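PDB 6YXQ: activating signal cointegrator 1 complex subunit 2 from Homo sapiens, which binds polyubiquitin and recruits ASCC3 and ALKBH3 to sites of DNA damage as a whole protein, of which this N-terminal part contacts ASCC3. Local coordinates for residues S97-V102 / R125-T130; R104-G109 / L168-G173; P163-L168 / K182-I187. All blocks are in the same frame, centred on the assembly; numbering follows the deposited sequence.

Interaction 1. Residues S97-V102 / R125-T130; sequences SYLRYV and RSVFLT
Tyr-98, in the last turn of the helix ending at residue 101, lays one face of its ring against the branched end of Val-127. The CB of Tyr-98 already points at helix segment 125-130, and CG, anti to the backbone N (chi1 177°), carries the ring on in that direction. Followed outward, Val-127 meets this ring with every side-chain atom. Its CB lies 4.0 Å from Tyr-98 CE2. Of the two methyl tips, Val-127 CG1 comes within 3.8 Å of Tyr-98 CD2. The other, Val-127 CG2, sits over the face, 3.7 Å from Tyr-98 CD2, where it makes a CH-pi contact. It stands 4.0 Å from the centroid of the Tyr-98 ring and 22° off its normal. Val-102 CB sits over the centre of the opposite face, leaving the ring sandwiched between two valines. Leu-99 adds a looser touch, its CD2 at 4.5 Å from Val-127 CG1. No hydrogen bond crosses between the segments. Replacing Tyr-98 by an alanine would probably open a gap between Val-127 and Val-102, both of which would lose the aromatic face they pack on. Around this pair, Tyr-44 meets the Tyr-98 ring edge-to-face, and Leu-99 continues onto helix 162-172. On helix 114-135, Ser-126 and Thr-130 face helix 53-75, while Arg-125 and Phe-128 reach the ASCC3 chain.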
loop_
_atom_site.group_PDB
_atom_site.type_symbol
_atom_site.label_atom_id
_atom_site.label_comp_id
_atom_site.label_asym_id
_atom_site.label_seq_id
_atom_site.Cartn_x
_atom_site.Cartn_y
_atom_site.Cartn_z
ATOM N N SER B 97 -5.892 -4.390 -5.474
ATOM C CA SER B 97 -5.016 -5.555 -5.572
ATOM C C SER B 97 -3.689 -5.294 -4.884
ATOM O O SER B 97 -3.212 -6.115 -4.084
ATOM C CB SER B 97 -4.770 -5.906 -7.038
ATOM O OG SER B 97 -5.922 -5.664 -7.817
ATOM N N TYR B 98 -3.066 -4.157 -5.204
ATOM C CA TYR B 98 -1.782 -3.836 -4.589
ATOM C C TYR B 98 -1.918 -3.747 -3.074
ATOM O O TYR B 98 -1.170 -4.393 -2.337
ATOM C CB TYR B 98 -1.206 -2.538 -5.160
ATOM C CG TYR B 98 0.102 -2.128 -4.508
ATOM C CD1 TYR B 98 1.317 -2.646 -4.948
ATOM C CD2 TYR B 98 0.121 -1.233 -3.444
ATOM C CE1 TYR B 98 2.519 -2.279 -4.345
ATOM C CE2 TYR B 98 1.316 -0.862 -2.838
ATOM C CZ TYR B 98 2.510 -1.385 -3.291
ATOM O OH TYR B 98 3.693 -1.016 -2.689
ATOM N N LEU B 99 -2.887 -2.967 -2.587
ATOM C CA LEU B 99 -3.037 -2.808 -1.142
ATOM C C LEU B 99 -3.279 -4.150 -0.455
ATOM O O LEU B 99 -2.714 -4.425 0.612
ATOM C CB LEU B 99 -4.179 -1.842 -0.838
ATOM C CG LEU B 99 -3.927 -0.359 -1.117
ATOM C CD1 LEU B 99 -5.159 0.460 -0.760
ATOM C CD2 LEU B 99 -2.705 0.139 -0.364
ATOM N N ARG B 100 -4.101 -5.008 -1.061
ATOM C CA ARG B 100 -4.441 -6.279 -0.434
ATOM C C ARG B 100 -3.246 -7.220 -0.387
ATOM O O ARG B 100 -3.059 -7.932 0.606
ATOM C CB ARG B 100 -5.603 -6.933 -1.180
ATOM C CG ARG B 100 -5.916 -8.355 -0.726
ATOM C CD ARG B 100 -7.194 -8.880 -1.382
ATOM N NE ARG B 100 -7.671 -10.111 -0.753
ATOM C CZ ARG B 100 -8.814 -10.716 -1.062
ATOM N NH1 ARG B 100 -9.603 -10.205 -1.997
ATOM N NH2 ARG B 100 -9.167 -11.831 -0.436
ATOM N N TYR B 101 -2.420 -7.242 -1.443
ATOM C CA TYR B 101 -1.441 -8.313 -1.582
ATOM C C TYR B 101 0.013 -7.897 -1.401
ATOM O O TYR B 101 0.864 -8.782 -1.261
ATOM C CB TYR B 101 -1.606 -9.000 -2.945
ATOM C CG TYR B 101 -2.896 -9.785 -3.060
ATOM C CD1 TYR B 101 -3.138 -10.887 -2.246
ATOM C CD2 TYR B 101 -3.870 -9.425 -3.977
ATOM C CE1 TYR B 101 -4.321 -11.609 -2.343
ATOM C CE2 TYR B 101 -5.054 -10.142 -4.083
ATOM C CZ TYR B 101 -5.275 -11.230 -3.265
ATOM O OH TYR B 101 -6.452 -11.933 -3.383
ATOM N N VAL B 102 0.327 -6.604 -1.369
ATOM C CA VAL B 102 1.733 -6.196 -1.294
ATOM C C VAL B 102 2.333 -6.691 0.014
ATOM O O VAL B 102 1.686 -6.588 1.074
ATOM C CB VAL B 102 1.864 -4.665 -1.427
ATOM C CG1 VAL B 102 1.078 -3.945 -0.348
ATOM C CG2 VAL B 102 3.325 -4.248 -1.380
ATOM N N ARG B 125 5.983 4.080 -3.788
ATOM C CA ARG B 125 5.892 5.536 -3.861
ATOM C C ARG B 125 4.717 5.969 -4.729
ATOM O O ARG B 125 3.954 6.875 -4.366
ATOM C CB ARG B 125 7.198 6.119 -4.399
ATOM C CG ARG B 125 7.225 7.634 -4.414
ATOM C CD ARG B 125 8.628 8.186 -4.631
ATOM N NE ARG B 125 8.659 9.625 -4.387
ATOM C CZ ARG B 125 8.748 10.547 -5.339
ATOM N NH1 ARG B 125 8.835 10.184 -6.612
ATOM N NH2 ARG B 125 8.757 11.834 -5.018
ATOM N N SER B 126 4.550 5.325 -5.883
ATOM C CA SER B 126 3.517 5.774 -6.806
ATOM C C SER B 126 2.126 5.562 -6.224
ATOM O O SER B 126 1.249 6.424 -6.369
ATOM C CB SER B 126 3.659 5.050 -8.141
ATOM O OG SER B 126 2.439 5.108 -8.845
ATOM N N VAL B 127 1.908 4.425 -5.559
ATOM C CA VAL B 127 0.606 4.152 -4.958
ATOM C C VAL B 127 0.304 5.157 -3.856
ATOM O O VAL B 127 -0.818 5.681 -3.759
ATOM C CB VAL B 127 0.558 2.711 -4.430
ATOM C CG1 VAL B 127 -0.634 2.539 -3.508
ATOM C CG2 VAL B 127 0.513 1.724 -5.587
ATOM N N PHE B 128 1.291 5.442 -3.000
ATOM C CA PHE B 128 1.052 6.444 -1.968
ATOM C C PHE B 128 0.684 7.791 -2.577
ATOM O O PHE B 128 -0.221 8.477 -2.082
ATOM C CB PHE B 128 2.267 6.596 -1.063
ATOM C CG PHE B 128 2.094 7.647 -0.016
ATOM C CD1 PHE B 128 1.276 7.420 1.076
ATOM C CD2 PHE B 128 2.725 8.876 -0.131
ATOM C CE1 PHE B 128 1.104 8.397 2.047
ATOM C CE2 PHE B 128 2.555 9.856 0.836
ATOM C CZ PHE B 128 1.743 9.616 1.925
ATOM N N LEU B 129 1.363 8.189 -3.659
ATOM C CA LEU B 129 1.076 9.499 -4.242
ATOM C C LEU B 129 -0.305 9.535 -4.889
ATOM O O LEU B 129 -1.010 10.550 -4.806
ATOM C CB LEU B 129 2.157 9.888 -5.250
ATOM C CG LEU B 129 3.564 9.992 -4.666
ATOM C CD1 LEU B 129 4.585 9.606 -5.704
ATOM C CD2 LEU B 129 3.837 11.384 -4.126
ATOM N N THR B 130 -0.707 8.439 -5.536
ATOM C CA THR B 130 -2.060 8.351 -6.082
ATOM C C THR B 130 -3.108 8.514 -4.986
ATOM O O THR B 130 -4.086 9.268 -5.133
ATOM C CB THR B 130 -2.237 7.015 -6.795
ATOM O OG1 THR B 130 -1.184 6.847 -7.750
ATOM C CG2 THR B 130 -3.579 6.957 -7.495
#

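Interaction 2. Residues R104-G109 / L168-G173; sequences RKFDEG and LCVLFG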
loop_
_atom_site.group_PDB
_atom_site.type_symbol
_atom_site.label_atom_id
_atom_site.label_comp_id
_atom_site.label_asym_id
_atom_site.label_seq_id
_atom_site.Cartn_x
_atom_site.Cartn_y
_atom_site.Cartn_z
ATOM N N ARG B 104 3.997 -6.864 3.483
ATOM C CA ARG B 104 4.342 -5.968 4.573
ATOM C C ARG B 104 5.748 -6.283 5.067
ATOM O O ARG B 104 6.241 -7.409 4.943
ATOM C CB ARG B 104 3.337 -6.091 5.724
ATOM C CG ARG B 104 1.966 -5.480 5.446
ATOM C CD ARG B 104 1.070 -6.448 4.692
ATOM N NE ARG B 104 -0.320 -6.007 4.637
ATOM C CZ ARG B 104 -0.952 -5.649 3.524
ATOM N NH1 ARG B 104 -0.324 -5.680 2.358
ATOM N NH2 ARG B 104 -2.217 -5.263 3.573
ATOM N N LYS B 105 6.400 -5.265 5.632
ATOM C CA LYS B 105 7.771 -5.459 6.089
ATOM C C LYS B 105 7.842 -6.528 7.171
ATOM O O LYS B 105 8.709 -7.409 7.127
ATOM C CB LYS B 105 8.370 -4.144 6.593
ATOM C CG LYS B 105 9.857 -4.266 6.956
ATOM C CD LYS B 105 10.608 -2.952 6.801
ATOM C CE LYS B 105 10.830 -2.594 5.334
ATOM N NZ LYS B 105 11.609 -1.330 5.156
ATOM N N PHE B 106 6.924 -6.485 8.137
ATOM C CA PHE B 106 6.990 -7.439 9.237
ATOM C C PHE B 106 6.758 -8.871 8.785
ATOM O O PHE B 106 6.971 -9.790 9.581
ATOM C CB PHE B 106 5.995 -7.057 10.341
ATOM C CG PHE B 106 4.559 -7.013 9.891
ATOM C CD1 PHE B 106 3.834 -8.183 9.708
ATOM C CD2 PHE B 106 3.926 -5.800 9.672
ATOM C CE1 PHE B 106 2.517 -8.144 9.301
ATOM C CE2 PHE B 106 2.611 -5.755 9.271
ATOM C CZ PHE B 106 1.905 -6.930 9.083
ATOM N N ASP B 107 6.336 -9.084 7.541
ATOM C CA ASP B 107 6.176 -10.438 7.036
ATOM C C ASP B 107 7.532 -11.127 6.901
ATOM O O ASP B 107 8.590 -10.487 6.868
ATOM C CB ASP B 107 5.461 -10.431 5.685
ATOM C CG ASP B 107 3.963 -10.285 5.821
ATOM O OD1 ASP B 107 3.398 -10.817 6.802
ATOM O OD2 ASP B 107 3.354 -9.636 4.945
ATOM N N GLU B 108 7.485 -12.458 6.834
ATOM C CA GLU B 108 8.673 -13.268 6.596
ATOM C C GLU B 108 9.241 -12.936 5.226
ATOM O O GLU B 108 8.627 -13.243 4.199
ATOM C CB GLU B 108 8.344 -14.754 6.698
ATOM C CG GLU B 108 8.840 -15.414 7.970
ATOM C CD GLU B 108 8.963 -16.917 7.828
ATOM O OE1 GLU B 108 8.105 -17.519 7.149
ATOM O OE2 GLU B 108 9.916 -17.494 8.394
ATOM N N GLY B 109 10.405 -12.306 5.199
ATOM C CA GLY B 109 10.927 -11.701 3.987
ATOM C C GLY B 109 12.274 -12.274 3.597
ATOM O O GLY B 109 13.187 -12.355 4.421
ATOM N N LEU B 168 -3.634 1.151 3.974
ATOM C CA LEU B 168 -2.855 2.359 3.739
ATOM C C LEU B 168 -2.026 2.712 4.959
ATOM O O LEU B 168 -0.841 3.038 4.842
ATOM C CB LEU B 168 -3.774 3.525 3.378
ATOM C CG LEU B 168 -4.196 3.614 1.918
ATOM C CD1 LEU B 168 -5.257 4.692 1.750
ATOM C CD2 LEU B 168 -2.976 3.886 1.057
ATOM N N CYS B 169 -2.640 2.649 6.145
ATOM C CA CYS B 169 -1.931 3.010 7.375
ATOM C C CYS B 169 -0.805 2.047 7.682
ATOM O O CYS B 169 0.326 2.482 7.941
ATOM C CB CYS B 169 -2.885 3.082 8.569
ATOM S SG CYS B 169 -4.197 4.289 8.408
ATOM N N VAL B 170 -1.093 0.741 7.684
ATOM C CA VAL B 170 -0.020 -0.184 8.039
ATOM C C VAL B 170 1.098 -0.126 7.006
ATOM O O VAL B 170 2.263 -0.401 7.324
ATOM C CB VAL B 170 -0.546 -1.615 8.208
ATOM C CG1 VAL B 170 -1.065 -2.166 6.902
ATOM C CG2 VAL B 170 0.536 -2.525 8.761
ATOM N N LEU B 171 0.781 0.268 5.769
ATOM C CA LEU B 171 1.796 0.283 4.724
ATOM C C LEU B 171 2.633 1.560 4.738
ATOM O O LEU B 171 3.852 1.497 4.547
ATOM C CB LEU B 171 1.142 0.097 3.353
ATOM C CG LEU B 171 0.650 -1.317 3.017
ATOM C CD1 LEU B 171 -0.108 -1.306 1.696
ATOM C CD2 LEU B 171 1.767 -2.354 2.988
ATOM N N PHE B 172 2.019 2.726 4.968
ATOM C CA PHE B 172 2.730 3.995 4.819
ATOM C C PHE B 172 2.794 4.806 6.110
ATOM O O PHE B 172 3.126 5.994 6.062
ATOM C CB PHE B 172 2.096 4.859 3.720
ATOM C CG PHE B 172 1.863 4.141 2.417
ATOM C CD1 PHE B 172 2.865 4.060 1.465
ATOM C CD2 PHE B 172 0.633 3.574 2.133
ATOM C CE1 PHE B 172 2.649 3.406 0.262
ATOM C CE2 PHE B 172 0.410 2.921 0.933
ATOM C CZ PHE B 172 1.419 2.838 -0.002
ATOM N N GLY B 173 2.502 4.210 7.263
ATOM C CA GLY B 173 2.334 5.032 8.441
ATOM C C GLY B 173 3.591 5.275 9.240
ATOM O O GLY B 173 3.680 6.277 9.956
#
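Arg-104 and Leu-171 meet where the loop after helix 89-101 passes helix 162-172. The apolar contacts come in two pairs. Leu-171 CD2 lies over one face of the Arg-104 guanidinium, 4.0 Å from NH1, and at the same distance from the aliphatic CG of that arginine; a bend at chi2 (84°) curls the Arg-104 chain so that its CG and, further out, NH1 both meet this one methyl. Beside them, Val-170 CG2 approaches the edge of the Phe-106 ring in its plane, 3.9 Å from CE2, and the two side chains cross at about a right angle. One face of the same ring is covered by Arg-104 CB, which ties the two pairs together.

No hydrogen bond crosses between the segments; two fix the shape of the loop. Asp-107 N donates to Arg-104 O at 3.1 Å, closing a type I beta turn, and Arg-104 N donates back to Asp-107 OD2 at 3.2 Å, from the anti side and 31° out of the carboxylate plane.

Among charged and polar partners outside, Arg-104 NH2 forms a salt bridge with Asp-167, and Asp-107 pairs with Arg-9 of the ASCC3 chain. The arrangement is a type I turn packed against a helix, its arginine holding Leu-99 O in the last turn of helix 89-101 through NH2 and Val-102 O just beyond it through NH1, in a region that receives ASCC3.

Interaction 3. Residues P163-L168 / K182-I187; sequences PKILDL and KMIGNI
Ile-165 and Ile-187 both hold CD1 at full stretch, chi2 167° in the first and -176° in the second, and this brings their ends together across two neighbouring helices. In Ile-165, CG1 is anti to the carbonyl carbon (chi1 -72°) and CG2 anti to the backbone N, so the residue presents two separate prongs. The longer prong meets Ile-187 tip to tip, with 3.6 Å between Ile-165 CD1 and Ile-187 CD1; Ile-187 CD1 also lies 4.0 Å from Ile-165 CG1. The shorter branch, Ile-165 CG2, packs against Ile-184. Here the side chains slide past each other in opposite directions, Ile-165 CG2 lying 3.8 Å from Ile-184 CD1 and 4.1 Å from Ile-184 CG2. Ile-165 thus fits between two residues one turn apart on segment 182-187. Ile-165 CA and Ile-184 CA, 7.6 Å apart, are the closest CA pair of the two segments.

Leu-168, one turn after Ile-165, and Met-183, a selenomethionine in the crystal, also point into the interface and lose surface to it without close touching. The contact is wholly apolar and buried, with no hydrogen bond between the segments, and the close touches are all between isoleucine branches.

The two helices, 162-172 and 177-190, follow each other in the chain and run roughly antiparallel here as a helical hairpin. Phe-263 of helix 243-266 packs on Ile-165, and Ile-266 of the same helix on Ile-184. Helix 114-135 receives Leu-168 and Met-183, while Phe-160, from the loop before the hairpin, touches Leu-168 and Ile-187; Asp-167, on another side of its helix, makes a salt bridge to Arg-15 of the ASCC3 chain.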
loop_
_atom_site.group_PDB
_atom_site.type_symbol
_atom_site.label_atom_id
_atom_site.label_comp_id
_atom_site.label_asym_id
_atom_site.label_seq_id
_atom_site.Cartn_x
_atom_site.Cartn_y
_atom_site.Cartn_z
ATOM N N PRO B 163 -11.165 -1.467 4.636
ATOM C CA PRO B 163 -9.931 -2.254 4.473
ATOM C C PRO B 163 -8.808 -1.492 3.795
ATOM O O PRO B 163 -7.656 -1.580 4.236
ATOM C CB PRO B 163 -10.389 -3.454 3.634
ATOM C CG PRO B 163 -11.806 -3.618 3.965
ATOM C CD PRO B 163 -12.349 -2.245 4.214
ATOM N N LYS B 164 -9.108 -0.731 2.740
ATOM C CA LYS B 164 -8.054 0.013 2.059
ATOM C C LYS B 164 -7.433 1.058 2.974
ATOM O O LYS B 164 -6.239 1.339 2.872
ATOM C CB LYS B 164 -8.590 0.675 0.793
ATOM C CG LYS B 164 -9.117 -0.299 -0.224
ATOM C CD LYS B 164 -10.127 0.377 -1.125
ATOM C CE LYS B 164 -9.531 0.720 -2.461
ATOM N NZ LYS B 164 -9.889 -0.311 -3.470
ATOM N N ILE B 165 -8.223 1.646 3.874
ATOM C CA ILE B 165 -7.658 2.624 4.800
ATOM C C ILE B 165 -6.710 1.944 5.782
ATOM O O ILE B 165 -5.601 2.436 6.051
ATOM C CB ILE B 165 -8.785 3.378 5.525
ATOM C CG1 ILE B 165 -9.480 4.336 4.555
ATOM C CG2 ILE B 165 -8.229 4.125 6.725
ATOM C CD1 ILE B 165 -10.779 4.892 5.078
ATOM N N LEU B 166 -7.133 0.804 6.334
ATOM C CA LEU B 166 -6.269 0.044 7.231
ATOM C C LEU B 166 -4.979 -0.360 6.529
ATOM O O LEU B 166 -3.880 -0.212 7.086
ATOM C CB LEU B 166 -7.016 -1.188 7.745
ATOM C CG LEU B 166 -7.784 -1.065 9.066
ATOM C CD1 LEU B 166 -8.716 0.134 9.066
ATOM C CD2 LEU B 166 -8.563 -2.336 9.329
ATOM N N ASP B 167 -5.101 -0.876 5.304
ATOM C CA ASP B 167 -3.927 -1.210 4.510
ATOM C C ASP B 167 -3.036 0.010 4.328
ATOM O O ASP B 167 -1.816 -0.068 4.504
ATOM C CB ASP B 167 -4.350 -1.770 3.149
ATOM C CG ASP B 167 -4.956 -3.153 3.251
ATOM O OD1 ASP B 167 -4.472 -3.955 4.085
ATOM O OD2 ASP B 167 -5.911 -3.439 2.494
ATOM N N LEU B 168 -3.634 1.151 3.974
ATOM C CA LEU B 168 -2.855 2.359 3.739
ATOM C C LEU B 168 -2.026 2.712 4.959
ATOM O O LEU B 168 -0.841 3.038 4.842
ATOM C CB LEU B 168 -3.774 3.525 3.378
ATOM C CG LEU B 168 -4.196 3.614 1.918
ATOM C CD1 LEU B 168 -5.257 4.692 1.750
ATOM C CD2 LEU B 168 -2.976 3.886 1.057
ATOM N N LYS B 182 -3.248 13.675 7.611
ATOM C CA LYS B 182 -4.029 14.667 6.881
ATOM C C LYS B 182 -4.988 13.993 5.916
ATOM O O LYS B 182 -6.182 14.312 5.889
ATOM C CB LYS B 182 -3.099 15.628 6.136
ATOM C CG LYS B 182 -3.816 16.771 5.425
ATOM C CD LYS B 182 -3.093 17.190 4.144
ATOM C CE LYS B 182 -4.050 17.299 2.957
ATOM N NZ LYS B 182 -3.323 17.384 1.654
HETATM N N MSE B 183 -4.492 13.038 5.137
HETATM C CA MSE B 183 -5.349 12.325 4.195
HETATM C C MSE B 183 -6.559 11.658 4.836
HETATM O O MSE B 183 -7.704 11.887 4.419
HETATM C CB MSE B 183 -4.556 11.260 3.440
HETATM C CG MSE B 183 -3.502 11.813 2.520
HETATM SE SE MSE B 183 -1.906 10.731 2.512
HETATM C CE MSE B 183 -2.550 9.139 1.644
ATOM N N ILE B 184 -6.292 10.802 5.824
ATOM C CA ILE B 184 -7.363 10.024 6.438
ATOM C C ILE B 184 -8.353 10.951 7.127
ATOM O O ILE B 184 -9.575 10.801 6.988
ATOM C CB ILE B 184 -6.791 8.980 7.411
ATOM C CG1 ILE B 184 -5.713 8.138 6.729
ATOM C CG2 ILE B 184 -7.893 8.075 7.908
ATOM C CD1 ILE B 184 -6.250 7.150 5.707
ATOM N N GLY B 185 -7.838 11.924 7.881
ATOM C CA GLY B 185 -8.715 12.888 8.518
ATOM C C GLY B 185 -9.561 13.641 7.516
ATOM O O GLY B 185 -10.734 13.916 7.767
ATOM N N ASN B 186 -8.994 13.946 6.347
ATOM C CA ASN B 186 -9.756 14.676 5.344
ATOM C C ASN B 186 -10.861 13.819 4.755
ATOM O O ASN B 186 -11.977 14.302 4.552
ATOM C CB ASN B 186 -8.838 15.188 4.237
ATOM C CG ASN B 186 -9.529 16.192 3.332
ATOM O OD1 ASN B 186 -10.166 17.139 3.804
ATOM N ND2 ASN B 186 -9.414 15.984 2.025
ATOM N N ILE B 187 -10.582 12.548 4.463
ATOM C CA ILE B 187 -11.645 11.741 3.868
ATOM C C ILE B 187 -12.749 11.480 4.888
ATOM O O ILE B 187 -13.939 11.530 4.554
ATOM C CB ILE B 187 -11.097 10.442 3.242
ATOM C CG1 ILE B 187 -10.810 9.369 4.284
ATOM C CG2 ILE B 187 -9.859 10.730 2.400
ATOM C CD1 ILE B 187 -10.191 8.138 3.673
#

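All three contacts are buried, and helix 162-172 joins them: it supplies one side of interactions 2 and 3, whose ranges overlap at Leu-168, and Leu-99 of interaction 1 packs on it. Interaction 3 is purely aliphatic, between consecutive helices and nearest the centre of the chain. Interaction 1 adds an aromatic face to its helix pair, and interaction 2, where a loop meets a helix, brings in a guanidinium face and an aromatic edge. The guanidinium connects the set: Arg-104 of interaction 2 bonds to Leu-99 O of interaction 1 and forms a salt bridge with Asp-167 of interaction 3. ASCC3 lies within reach of residues in each contact.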